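Local coordinates for protein ALKF (Bacillus cereus, PDB 3ZBO) that is of unknown function but is related to the HEAT-like repeat DNA glycosylases and has affinity for branched DNA structures, at residues D164-S169 with S175-F180. Numbering follows the deposited sequence.
Sequences DTIHHS and SAMNNF
M177 lays its sulfur and methyl group against I166, T165 and S169, at the C-terminal end of helix 152-165 and the residues that follow. Its CG is anti to the carbonyl carbon, beside the backbone N (chi1 -78°), and the chain beyond is extended, which carries SD and CE to the 164-169 segment. The I166 side chain runs past it the opposite way: with CG1 anti to the backbone N (chi1 -169°), CD1 comes within 3.8 Å of M177 CB, while CG1 lies 4.0 Å from M177 SD. The same CD1 ends 4.3 Å from N178 CB. At the thioether end, T165 crosses M177 at about a right angle, its OG1 3.6 Å from M177 CE; that hydroxyl is hydrogen-bonded to M161 O. S169 OG stands 3.7 Å from M177 SD but donates to T165 O at 2.7 Å, with OG above the carbonyl plane, 55° out of it. H168 N reaches T165 O from the opposite face, so two donors grip this carbonyl and tie the turn together. V162 also touches M177, and V205 touches I166 and N178. No hydrogen bond links the two segments; this is side-chain packing between consecutive helices joined by a short turn, as in the helical hairpins of HEAT-like, AlkD-related folds.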
loop_
_atom_site.group_PDB
_atom_site.type_symbol
_atom_site.label_atom_id
_atom_site.label_comp_id
_atom_site.label_asym_id
_atom_site.label_seq_id
_atom_site.Cartn_x
_atom_site.Cartn_y
_atom_site.Cartn_z
ATOM N N ASP A 164 -13.555 -1.376 16.413
ATOM C CA ASP A 164 -14.424 -0.333 16.986
ATOM C C ASP A 164 -14.782 0.700 15.964
ATOM O O ASP A 164 -15.880 1.339 16.117
ATOM C CB ASP A 164 -13.759 0.349 18.143
ATOM C CG ASP A 164 -13.702 -0.553 19.406
ATOM O OD1 ASP A 164 -14.417 -1.531 19.506
ATOM O OD2 ASP A 164 -12.814 -0.263 20.265
ATOM N N THR A 165 -13.983 0.867 14.892
ATOM C CA THR A 165 -14.115 2.070 14.077
ATOM C C THR A 165 -14.115 1.853 12.559
ATOM O O THR A 165 -14.452 2.792 11.775
ATOM C CB THR A 165 -13.022 3.119 14.313
ATOM O OG1 THR A 165 -11.708 2.671 13.838
ATOM C CG2 THR A 165 -12.853 3.456 15.864
ATOM N N ILE A 166 -13.892 0.618 12.126
ATOM C CA ILE A 166 -13.881 0.403 10.662
ATOM C C ILE A 166 -15.178 0.831 9.919
ATOM O O ILE A 166 -15.146 1.418 8.817
ATOM C CB ILE A 166 -13.456 -1.056 10.313
ATOM C CG1 ILE A 166 -13.192 -1.181 8.825
ATOM C CG2 ILE A 166 -14.592 -2.088 10.748
ATOM C CD1 ILE A 166 -12.431 -2.530 8.456
ATOM N N HIS A 167 -16.329 0.540 10.530
ATOM C CA HIS A 167 -17.550 0.769 9.810
ATOM C C HIS A 167 -17.886 2.244 9.703
ATOM O O HIS A 167 -18.759 2.593 8.944
ATOM C CB HIS A 167 -18.687 -0.024 10.479
ATOM C CG HIS A 167 -18.560 -1.507 10.284
ATOM N ND1 HIS A 167 -18.468 -2.112 9.055
ATOM C CD2 HIS A 167 -18.577 -2.508 11.183
ATOM C CE1 HIS A 167 -18.397 -3.420 9.199
ATOM N NE2 HIS A 167 -18.438 -3.682 10.489
ATOM N N HIS A 168 -17.170 3.085 10.441
ATOM C CA HIS A 168 -17.435 4.556 10.339
ATOM C C HIS A 168 -16.166 5.265 9.901
ATOM O O HIS A 168 -16.082 6.501 9.954
ATOM C CB HIS A 168 -17.911 5.081 11.687
ATOM C CG HIS A 168 -19.307 4.585 12.001
ATOM N ND1 HIS A 168 -19.540 3.532 12.858
ATOM C CD2 HIS A 168 -20.506 4.892 11.452
ATOM C CE1 HIS A 168 -20.839 3.281 12.911
ATOM N NE2 HIS A 168 -21.454 4.088 12.064
ATOM N N SER A 169 -15.241 4.513 9.311
ATOM C CA SER A 169 -14.021 5.153 8.757
ATOM C C SER A 169 -14.236 5.567 7.308
ATOM O O SER A 169 -15.138 5.086 6.630
ATOM C CB SER A 169 -12.944 4.085 8.785
ATOM O OG SER A 169 -12.526 3.926 10.174
ATOM N N SER A 175 -10.693 -0.102 3.464
ATOM C CA SER A 175 -9.997 -1.135 2.677
ATOM C C SER A 175 -8.681 -1.461 3.331
ATOM O O SER A 175 -8.352 -2.675 3.465
ATOM C CB SER A 175 -9.783 -0.574 1.266
ATOM O OG SER A 175 -8.834 -1.442 0.569
ATOM N N ALA A 176 -7.920 -0.468 3.753
ATOM C CA ALA A 176 -6.632 -0.770 4.340
ATOM C C ALA A 176 -6.743 -1.383 5.721
ATOM O O ALA A 176 -5.922 -2.291 6.067
ATOM C CB ALA A 176 -5.771 0.572 4.445
ATOM N N MET A 177 -7.713 -0.954 6.515
ATOM C CA MET A 177 -7.887 -1.599 7.868
ATOM C C MET A 177 -8.317 -3.077 7.639
ATOM O O MET A 177 -7.952 -3.936 8.450
ATOM C CB MET A 177 -9.023 -0.833 8.580
ATOM C CG MET A 177 -8.540 0.461 9.114
ATOM S SD MET A 177 -10.098 1.186 9.860
ATOM C CE MET A 177 -9.384 2.231 11.138
ATOM N N ASN A 178 -9.153 -3.333 6.598
ATOM C CA ASN A 178 -9.518 -4.731 6.337
ATOM C C ASN A 178 -8.304 -5.597 5.964
ATOM O O ASN A 178 -8.223 -6.766 6.436
ATOM C CB ASN A 178 -10.612 -4.760 5.225
ATOM C CG ASN A 178 -11.259 -6.131 5.079
ATOM O OD1 ASN A 178 -10.927 -6.870 4.111
ATOM N ND2 ASN A 178 -12.155 -6.395 5.959
ATOM N N ASN A 179 -7.444 -4.989 5.142
ATOM C CA ASN A 179 -6.184 -5.655 4.761
ATOM C C ASN A 179 -5.401 -5.912 6.082
ATOM O O ASN A 179 -4.822 -7.039 6.239
ATOM C CB ASN A 179 -5.457 -4.749 3.712
ATOM C CG ASN A 179 -4.230 -5.387 3.137
ATOM O OD1 ASN A 179 -4.058 -6.597 3.266
ATOM N ND2 ASN A 179 -3.435 -4.600 2.380
ATOM N N PHE A 180 -5.379 -4.962 6.994
ATOM C CA PHE A 180 -4.636 -5.190 8.232
ATOM C C PHE A 180 -5.235 -6.413 8.987
ATOM O O PHE A 180 -4.454 -7.213 9.520
ATOM C CB PHE A 180 -4.657 -3.853 9.037
ATOM C CG PHE A 180 -3.958 -3.949 10.383
ATOM C CD1 PHE A 180 -2.583 -3.730 10.453
ATOM C CD2 PHE A 180 -4.702 -4.220 11.499
ATOM C CE1 PHE A 180 -1.922 -3.773 11.696
ATOM C CE2 PHE A 180 -4.061 -4.271 12.754
ATOM C CZ PHE A 180 -2.641 -4.053 12.869
#